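Local coordinates for protein halogenase (PDB 3E1T) that probably chlorinates an aromatic precursor or intermediate of chondrochloren biosynthesis, using a bound flavin-adenine dinucleotide, at residues Y193-P205 with E264-Y277. Residues are numbered along the deposited sequence; the frame is centred on the assembly and turned at random.
Sequences YGYFENGKRLPAP and EYLAPATRVTTGDY
F196 is clamped between two alkyl groups: CD1 of L266 stands over the ring centre, 3.9 Å from the centroid, while R271 lays its CG on the opposite face. A flat ring suits this slot because both faces accept CH-pi contacts, and I256 of helix 248-257 packs on it. The aliphatic stem of R271 serves as a hydrophobic wall, and a bend at chi3 (94°) brings NE to a water that also accepts from Y195 N and donates to Y277 O. Y277 drives its edge into the face of Y195, CD1 to CD1 3.5 Å, with the planes at 77°; the Y195 hydroxyl bonds to E48 and H44. Between the two ring contacts V272 N bonds to Y195 O; beyond F196, E197 N to T270 O is short and nearly straight (2.7 Å, 173°), and T270 N returns to E197 O. The outer side is looser. There E197 CG meets V272 CG2 near solvent, and the long side chain of K200 passes P268, CG against CG, to form a salt bridge from NZ to E264 OE2 (2.6 Å), its backbone N held by Y265 O. The centre is a two-residue antiparallel ladder, pairing strand 270-271, reached from helix 260-266 through a type I turn, with strand 189-197 in the halogenase's mixed sheet.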
ATOM      1  N   TYR A 193      15.675   4.349  -2.013  1.00 32.03           N
ATOM      2  CA  TYR A 193      15.127   5.700  -1.982  1.00 33.13           C
ATOM      3  C   TYR A 193      15.793   6.672  -1.002  1.00 33.78           C
ATOM      4  O   TYR A 193      16.252   6.274   0.068  1.00 33.90           O
ATOM      5  CB  TYR A 193      13.610   5.665  -1.756  1.00 33.04           C
ATOM      6  CG  TYR A 193      13.189   5.252  -0.369  1.00 33.29           C
ATOM      7  CD1 TYR A 193      12.981   6.214   0.621  1.00 34.32           C
ATOM      8  CD2 TYR A 193      12.979   3.902  -0.043  1.00 33.24           C
ATOM      9  CE1 TYR A 193      12.590   5.857   1.896  1.00 33.58           C
ATOM     10  CE2 TYR A 193      12.588   3.526   1.244  1.00 31.43           C
ATOM     11  CZ  TYR A 193      12.392   4.522   2.208  1.00 33.46           C
ATOM     12  OH  TYR A 193      12.009   4.218   3.497  1.00 33.28           O
ATOM     13  N   GLY A 194      15.835   7.942  -1.396  1.00 34.50           N
ATOM     14  CA  GLY A 194      16.312   9.021  -0.538  1.00 35.73           C
ATOM     15  C   GLY A 194      15.487  10.288  -0.678  1.00 36.65           C
ATOM     16  O   GLY A 194      14.398  10.282  -1.272  1.00 37.03           O
ATOM     17  N   TYR A 195      16.007  11.381  -0.132  1.00 36.89           N
ATOM     18  CA  TYR A 195      15.306  12.659  -0.171  1.00 37.61           C
ATOM     19  C   TYR A 195      16.200  13.775  -0.663  1.00 38.09           C
ATOM     20  O   TYR A 195      17.382  13.845  -0.317  1.00 37.59           O
ATOM     21  CB  TYR A 195      14.723  12.998   1.196  1.00 37.53           C
ATOM     22  CG  TYR A 195      13.672  12.003   1.627  1.00 38.14           C
ATOM     23  CD1 TYR A 195      12.333  12.233   1.365  1.00 37.98           C
ATOM     24  CD2 TYR A 195      14.029  10.814   2.271  1.00 38.12           C
ATOM     25  CE1 TYR A 195      11.364  11.316   1.749  1.00 38.49           C
ATOM     26  CE2 TYR A 195      13.063   9.886   2.649  1.00 37.22           C
ATOM     27  CZ  TYR A 195      11.742  10.145   2.386  1.00 37.51           C
ATOM     28  OH  TYR A 195      10.785   9.248   2.764  1.00 37.57           O
ATOM     29  N   PHE A 196      15.624  14.640  -1.486  1.00 39.29           N
ATOM     30  CA  PHE A 196      16.393  15.687  -2.147  1.00 40.21           C
ATOM     31  C   PHE A 196      15.773  17.054  -1.863  1.00 41.06           C
ATOM     32  O   PHE A 196      14.551  17.185  -1.758  1.00 40.99           O
ATOM     33  CB  PHE A 196      16.480  15.399  -3.652  1.00 40.21           C
ATOM     34  CG  PHE A 196      17.288  14.166  -3.991  1.00 40.63           C
ATOM     35  CD1 PHE A 196      18.606  14.284  -4.419  1.00 40.33           C
ATOM     36  CD2 PHE A 196      16.733  12.884  -3.870  1.00 40.52           C
ATOM     37  CE1 PHE A 196      19.365  13.150  -4.729  1.00 41.32           C
ATOM     38  CE2 PHE A 196      17.479  11.747  -4.171  1.00 40.15           C
ATOM     39  CZ  PHE A 196      18.799  11.878  -4.602  1.00 40.71           C
ATOM     40  N   GLU A 197      16.627  18.062  -1.713  1.00 42.24           N
ATOM     41  CA  GLU A 197      16.182  19.436  -1.496  1.00 43.57           C
ATOM     42  C   GLU A 197      16.417  20.274  -2.743  1.00 43.60           C
ATOM     43  O   GLU A 197      17.468  20.159  -3.370  1.00 43.42           O
ATOM     44  CB  GLU A 197      16.924  20.070  -0.314  1.00 43.97           C
ATOM     45  CG  GLU A 197      16.361  19.695   1.047  1.00 46.44           C
ATOM     46  CD  GLU A 197      17.303  20.045   2.189  1.00 49.56           C
ATOM     47  OE1 GLU A 197      18.537  19.926   2.012  1.00 50.89           O
ATOM     48  OE2 GLU A 197      16.808  20.437   3.267  1.00 51.40           O
ATOM     49  N   ASN A 198      15.422  21.095  -3.088  1.00 43.94           N
ATOM     50  CA  ASN A 198      15.517  22.118  -4.150  1.00 44.54           C
ATOM     51  C   ASN A 198      15.438  21.575  -5.576  1.00 44.46           C
ATOM     52  O   ASN A 198      15.970  22.180  -6.520  1.00 44.66           O
ATOM     53  CB  ASN A 198      16.751  23.021  -3.958  1.00 44.70           C
ATOM     54  CG  ASN A 198      16.762  23.710  -2.606  1.00 45.71           C
ATOM     55  OD1 ASN A 198      17.748  23.630  -1.864  1.00 48.44           O
ATOM     56  ND2 ASN A 198      15.663  24.381  -2.271  1.00 45.40           N
ATOM     57  N   GLY A 199      14.761  20.440  -5.730  1.00 44.13           N
ATOM     58  CA  GLY A 199      14.551  19.846  -7.044  1.00 43.25           C
ATOM     59  C   GLY A 199      13.409  20.502  -7.790  1.00 42.81           C
ATOM     60  O   GLY A 199      12.550  21.165  -7.193  1.00 42.11           O
ATOM     61  N   LYS A 200      13.386  20.292  -9.101  1.00 42.48           N
ATOM     62  CA  LYS A 200      12.383  20.910  -9.949  1.00 43.01           C
ATOM     63  C   LYS A 200      11.013  20.288  -9.738  1.00 43.06           C
ATOM     64  O   LYS A 200      10.870  19.270  -9.048  1.00 42.41           O
ATOM     65  CB  LYS A 200      12.782  20.812 -11.424  1.00 43.29           C
ATOM     66  CG  LYS A 200      14.163  21.387 -11.739  1.00 44.73           C
ATOM     67  CD  LYS A 200      14.236  21.915 -13.161  1.00 45.56           C
ATOM     68  CE  LYS A 200      14.128  20.796 -14.182  1.00 47.24           C
ATOM     69  NZ  LYS A 200      13.887  21.325 -15.553  1.00 48.60           N
ATOM     70  N   ARG A 201      10.010  20.910 -10.347  1.00 43.29           N
ATOM     71  CA  ARG A 201       8.633  20.462 -10.246  1.00 43.76           C
ATOM     72  C   ARG A 201       7.995  20.304 -11.625  1.00 44.18           C
ATOM     73  O   ARG A 201       8.483  20.854 -12.622  1.00 44.07           O
ATOM     74  CB  ARG A 201       7.830  21.445  -9.392  1.00 43.69           C
ATOM     75  CG  ARG A 201       8.348  21.601  -7.956  1.00 44.46           C
ATOM     76  CD  ARG A 201       7.610  20.656  -7.035  1.00 44.89           C
ATOM     77  NE  ARG A 201       8.180  20.554  -5.690  1.00 45.15           N
ATOM     78  CZ  ARG A 201       9.179  19.741  -5.352  1.00 43.72           C
ATOM     79  NH1 ARG A 201       9.758  18.974  -6.262  1.00 42.90           N
ATOM     80  NH2 ARG A 201       9.594  19.690  -4.099  1.00 44.64           N
ATOM     81  N   LEU A 202       6.910  19.534 -11.675  1.00 44.42           N
ATOM     82  CA  LEU A 202       6.113  19.387 -12.890  1.00 44.83           C
ATOM     83  C   LEU A 202       5.464  20.724 -13.277  1.00 45.20           C
ATOM     84  O   LEU A 202       5.211  21.566 -12.403  1.00 45.26           O
ATOM     85  CB  LEU A 202       5.055  18.288 -12.712  1.00 44.63           C
ATOM     86  CG  LEU A 202       5.547  16.829 -12.666  1.00 44.51           C
ATOM     87  CD1 LEU A 202       4.445  15.916 -12.170  1.00 44.43           C
ATOM     88  CD2 LEU A 202       6.076  16.332 -14.014  1.00 43.66           C
ATOM     89  N   PRO A 203       5.190  20.918 -14.585  1.00 45.55           N
ATOM     90  CA  PRO A 203       4.695  22.188 -15.127  1.00 45.84           C
ATOM     91  C   PRO A 203       3.257  22.509 -14.739  1.00 46.42           C
ATOM     92  O   PRO A 203       2.651  21.791 -13.941  1.00 46.36           O
ATOM     93  CB  PRO A 203       4.752  21.979 -16.652  1.00 45.86           C
ATOM     94  CG  PRO A 203       5.467  20.701 -16.887  1.00 45.78           C
ATOM     95  CD  PRO A 203       5.346  19.895 -15.636  1.00 45.49           C
ATOM     96  N   ALA A 204       2.731  23.589 -15.330  1.00 46.80           N
ATOM     97  CA  ALA A 204       1.301  23.924 -15.327  1.00 46.66           C
ATOM     98  C   ALA A 204       0.779  24.077 -13.900  1.00 46.81           C
ATOM     99  O   ALA A 204       1.501  24.630 -13.061  1.00 47.05           O
ATOM    100  CB  ALA A 204       0.513  22.887 -16.121  1.00 46.65           C
ATOM    101  N   PRO A 205      -0.465  23.609 -13.616  1.00 46.53           N
ATOM    102  CA  PRO A 205      -0.909  23.533 -12.226  1.00 46.52           C
ATOM    103  C   PRO A 205      -0.603  22.164 -11.586  1.00 46.53           C
ATOM    104  O   PRO A 205      -1.228  21.792 -10.593  1.00 46.84           O
ATOM    105  CB  PRO A 205      -2.418  23.725 -12.349  1.00 46.58           C
ATOM    106  CG  PRO A 205      -2.769  23.114 -13.673  1.00 46.10           C
ATOM    107  CD  PRO A 205      -1.529  23.159 -14.537  1.00 46.72           C
ATOM    108  N   GLU A 264      17.436  15.494 -14.862  1.00 42.61           N
ATOM    109  CA  GLU A 264      17.196  16.928 -15.004  1.00 43.24           C
ATOM    110  C   GLU A 264      16.455  17.538 -13.805  1.00 43.08           C
ATOM    111  O   GLU A 264      16.822  18.618 -13.329  1.00 43.25           O
ATOM    112  CB  GLU A 264      16.542  17.271 -16.352  1.00 43.54           C
ATOM    113  CG  GLU A 264      15.062  17.014 -16.469  1.00 45.20           C
ATOM    114  CD  GLU A 264      14.378  18.023 -17.392  1.00 47.24           C
ATOM    115  OE1 GLU A 264      14.046  17.653 -18.540  1.00 48.61           O
ATOM    116  OE2 GLU A 264      14.180  19.187 -16.971  1.00 46.51           O
ATOM    117  N   TYR A 265      15.453  16.836 -13.278  1.00 42.40           N
ATOM    118  CA  TYR A 265      14.711  17.368 -12.141  1.00 41.91           C
ATOM    119  C   TYR A 265      15.567  17.502 -10.889  1.00 41.99           C
ATOM    120  O   TYR A 265      15.265  18.332 -10.026  1.00 41.70           O
ATOM    121  CB  TYR A 265      13.448  16.547 -11.861  1.00 41.72           C
ATOM    122  CG  TYR A 265      12.255  16.943 -12.706  1.00 42.14           C
ATOM    123  CD1 TYR A 265      12.372  17.090 -14.088  1.00 42.06           C
ATOM    124  CD2 TYR A 265      11.009  17.159 -12.129  1.00 42.01           C
ATOM    125  CE1 TYR A 265      11.293  17.444 -14.870  1.00 42.26           C
ATOM    126  CE2 TYR A 265       9.913  17.524 -12.908  1.00 42.35           C
ATOM    127  CZ  TYR A 265      10.069  17.659 -14.281  1.00 42.30           C
ATOM    128  OH  TYR A 265       9.004  18.008 -15.071  1.00 42.99           O
ATOM    129  N   LEU A 266      16.636  16.709 -10.796  1.00 41.78           N
ATOM    130  CA  LEU A 266      17.505  16.743  -9.609  1.00 42.28           C
ATOM    131  C   LEU A 266      18.825  17.503  -9.785  1.00 42.79           C
ATOM    132  O   LEU A 266      19.570  17.689  -8.813  1.00 42.79           O
ATOM    133  CB  LEU A 266      17.765  15.329  -9.060  1.00 41.86           C
ATOM    134  CG  LEU A 266      16.558  14.573  -8.471  1.00 41.58           C
ATOM    135  CD1 LEU A 266      16.964  13.179  -8.043  1.00 39.45           C
ATOM    136  CD2 LEU A 266      15.890  15.313  -7.299  1.00 40.16           C
ATOM    137  N   ALA A 267      19.099  17.952 -11.008  1.00 43.05           N
ATOM    138  CA  ALA A 267      20.281  18.773 -11.284  1.00 44.02           C
ATOM    139  C   ALA A 267      20.433  19.974 -10.331  1.00 44.11           C
ATOM    140  O   ALA A 267      21.531  20.198  -9.815  1.00 44.46           O
ATOM    141  CB  ALA A 267      20.319  19.216 -12.760  1.00 43.81           C
ATOM    142  N   PRO A 268      19.345  20.737 -10.080  1.00 44.38           N
ATOM    143  CA  PRO A 268      19.453  21.839  -9.114  1.00 44.86           C
ATOM    144  C   PRO A 268      19.532  21.395  -7.654  1.00 45.31           C
ATOM    145  O   PRO A 268      19.748  22.231  -6.771  1.00 44.96           O
ATOM    146  CB  PRO A 268      18.157  22.641  -9.328  1.00 44.39           C
ATOM    147  CG  PRO A 268      17.541  22.107 -10.555  1.00 44.67           C
ATOM    148  CD  PRO A 268      18.000  20.691 -10.677  1.00 44.70           C
ATOM    149  N   ALA A 269      19.387  20.092  -7.413  1.00 46.01           N
ATOM    150  CA  ALA A 269      19.107  19.593  -6.067  1.00 46.63           C
ATOM    151  C   ALA A 269      20.318  19.101  -5.298  1.00 46.93           C
ATOM    152  O   ALA A 269      21.317  18.656  -5.871  1.00 47.01           O
ATOM    153  CB  ALA A 269      18.010  18.508  -6.107  1.00 46.50           C
ATOM    154  N   THR A 270      20.215  19.215  -3.980  1.00 47.39           N
ATOM    155  CA  THR A 270      21.173  18.610  -3.073  1.00 48.29           C
ATOM    156  C   THR A 270      20.446  17.556  -2.245  1.00 48.52           C
ATOM    157  O   THR A 270      19.298  17.750  -1.833  1.00 48.50           O
ATOM    158  CB  THR A 270      21.865  19.657  -2.159  1.00 48.16           C
ATOM    159  OG1 THR A 270      22.729  18.990  -1.234  1.00 48.93           O
ATOM    160  CG2 THR A 270      20.846  20.488  -1.387  1.00 48.48           C
ATOM    161  N   ARG A 271      21.106  16.429  -2.024  1.00 48.94           N
ATOM    162  CA  ARG A 271      20.501  15.392  -1.221  1.00 49.65           C
ATOM    163  C   ARG A 271      20.583  15.764   0.251  1.00 49.88           C
ATOM    164  O   ARG A 271      21.587  16.330   0.705  1.00 50.01           O
ATOM    165  CB  ARG A 271      21.186  14.056  -1.461  1.00 49.90           C
ATOM    166  CG  ARG A 271      20.201  12.920  -1.477  1.00 50.44           C
ATOM    167  CD  ARG A 271      20.865  11.596  -1.297  1.00 51.61           C
ATOM    168  NE  ARG A 271      20.845  11.226   0.109  1.00 53.39           N
ATOM    169  CZ  ARG A 271      21.923  10.981   0.841  1.00 52.80           C
ATOM    170  NH1 ARG A 271      23.133  11.044   0.302  1.00 52.46           N
ATOM    171  NH2 ARG A 271      21.777  10.652   2.112  1.00 52.29           N
ATOM    172  N   VAL A 272      19.522  15.459   0.988  1.00 49.94           N
ATOM    173  CA  VAL A 272      19.536  15.625   2.440  1.00 50.25           C
ATOM    174  C   VAL A 272      20.541  14.634   3.036  1.00 50.55           C
ATOM    175  O   VAL A 272      20.549  13.454   2.672  1.00 50.60           O
ATOM    176  CB  VAL A 272      18.139  15.429   3.050  1.00 50.03           C
ATOM    177  CG1 VAL A 272      18.157  15.749   4.538  1.00 50.46           C
ATOM    178  CG2 VAL A 272      17.128  16.308   2.346  1.00 49.95           C
ATOM    179  N   THR A 273      21.399  15.130   3.926  1.00 50.97           N
ATOM    180  CA  THR A 273      22.465  14.328   4.528  1.00 51.55           C
ATOM    181  C   THR A 273      22.274  14.126   6.029  1.00 51.54           C
ATOM    182  O   THR A 273      22.938  13.277   6.628  1.00 51.60           O
ATOM    183  CB  THR A 273      23.855  14.955   4.298  1.00 51.83           C
ATOM    184  OG1 THR A 273      23.808  16.356   4.614  1.00 52.06           O
ATOM    185  CG2 THR A 273      24.299  14.774   2.855  1.00 52.40           C
ATOM    186  N   THR A 274      21.370  14.898   6.633  1.00 51.52           N
ATOM    187  CA  THR A 274      21.109  14.799   8.079  1.00 51.47           C
ATOM    188  C   THR A 274      19.625  14.591   8.394  1.00 51.19           C
ATOM    189  O   THR A 274      18.767  14.831   7.548  1.00 51.14           O
ATOM    190  CB  THR A 274      21.636  16.034   8.862  1.00 51.41           C
ATOM    191  OG1 THR A 274      20.872  17.192   8.511  1.00 52.00           O
ATOM    192  CG2 THR A 274      23.121  16.287   8.574  1.00 51.63           C
ATOM    193  N   GLY A 275      19.338  14.144   9.617  1.00 51.06           N
ATOM    194  CA  GLY A 275      17.971  13.866  10.048  1.00 50.47           C
ATOM    195  C   GLY A 275      17.427  12.576   9.454  1.00 50.23           C
ATOM    196  O   GLY A 275      18.186  11.760   8.923  1.00 50.13           O
ATOM    197  N   ASP A 276      16.109  12.405   9.548  1.00 50.05           N
ATOM    198  CA  ASP A 276      15.417  11.202   9.069  1.00 49.71           C
ATOM    199  C   ASP A 276      15.424  11.070   7.553  1.00 48.95           C
ATOM    200  O   ASP A 276      15.320   9.961   7.035  1.00 49.15           O
ATOM    201  CB  ASP A 276      13.963  11.178   9.554  1.00 49.92           C
ATOM    202  CG  ASP A 276      13.795  10.499  10.916  1.00 51.50           C
ATOM    203  OD1 ASP A 276      14.406   9.424  11.157  1.00 52.11           O
ATOM    204  OD2 ASP A 276      13.028  11.045  11.738  1.00 51.83           O
ATOM    205  N   TYR A 277      15.535  12.196   6.850  1.00 47.87           N
ATOM    206  CA  TYR A 277      15.501  12.208   5.386  1.00 46.64           C
ATOM    207  C   TYR A 277      16.906  12.209   4.769  1.00 46.12           C
ATOM    208  O   TYR A 277      17.061  12.310   3.551  1.00 45.40           O
ATOM    209  CB  TYR A 277      14.698  13.410   4.885  1.00 46.53           C
ATOM    210  CG  TYR A 277      13.270  13.474   5.380  1.00 46.12           C
ATOM    211  CD1 TYR A 277      12.272  12.703   4.788  1.00 44.54           C
ATOM    212  CD2 TYR A 277      12.915  14.318   6.427  1.00 45.93           C
ATOM    213  CE1 TYR A 277      10.963  12.767   5.226  1.00 45.30           C
ATOM    214  CE2 TYR A 277      11.607  14.391   6.880  1.00 45.74           C
ATOM    215  CZ  TYR A 277      10.638  13.612   6.275  1.00 46.08           C
ATOM    216  OH  TYR A 277       9.351  13.679   6.716  1.00 47.56           O
TER
HETATM  217  O   HOH W   1      18.199  11.070   1.469  1.00 45.38           O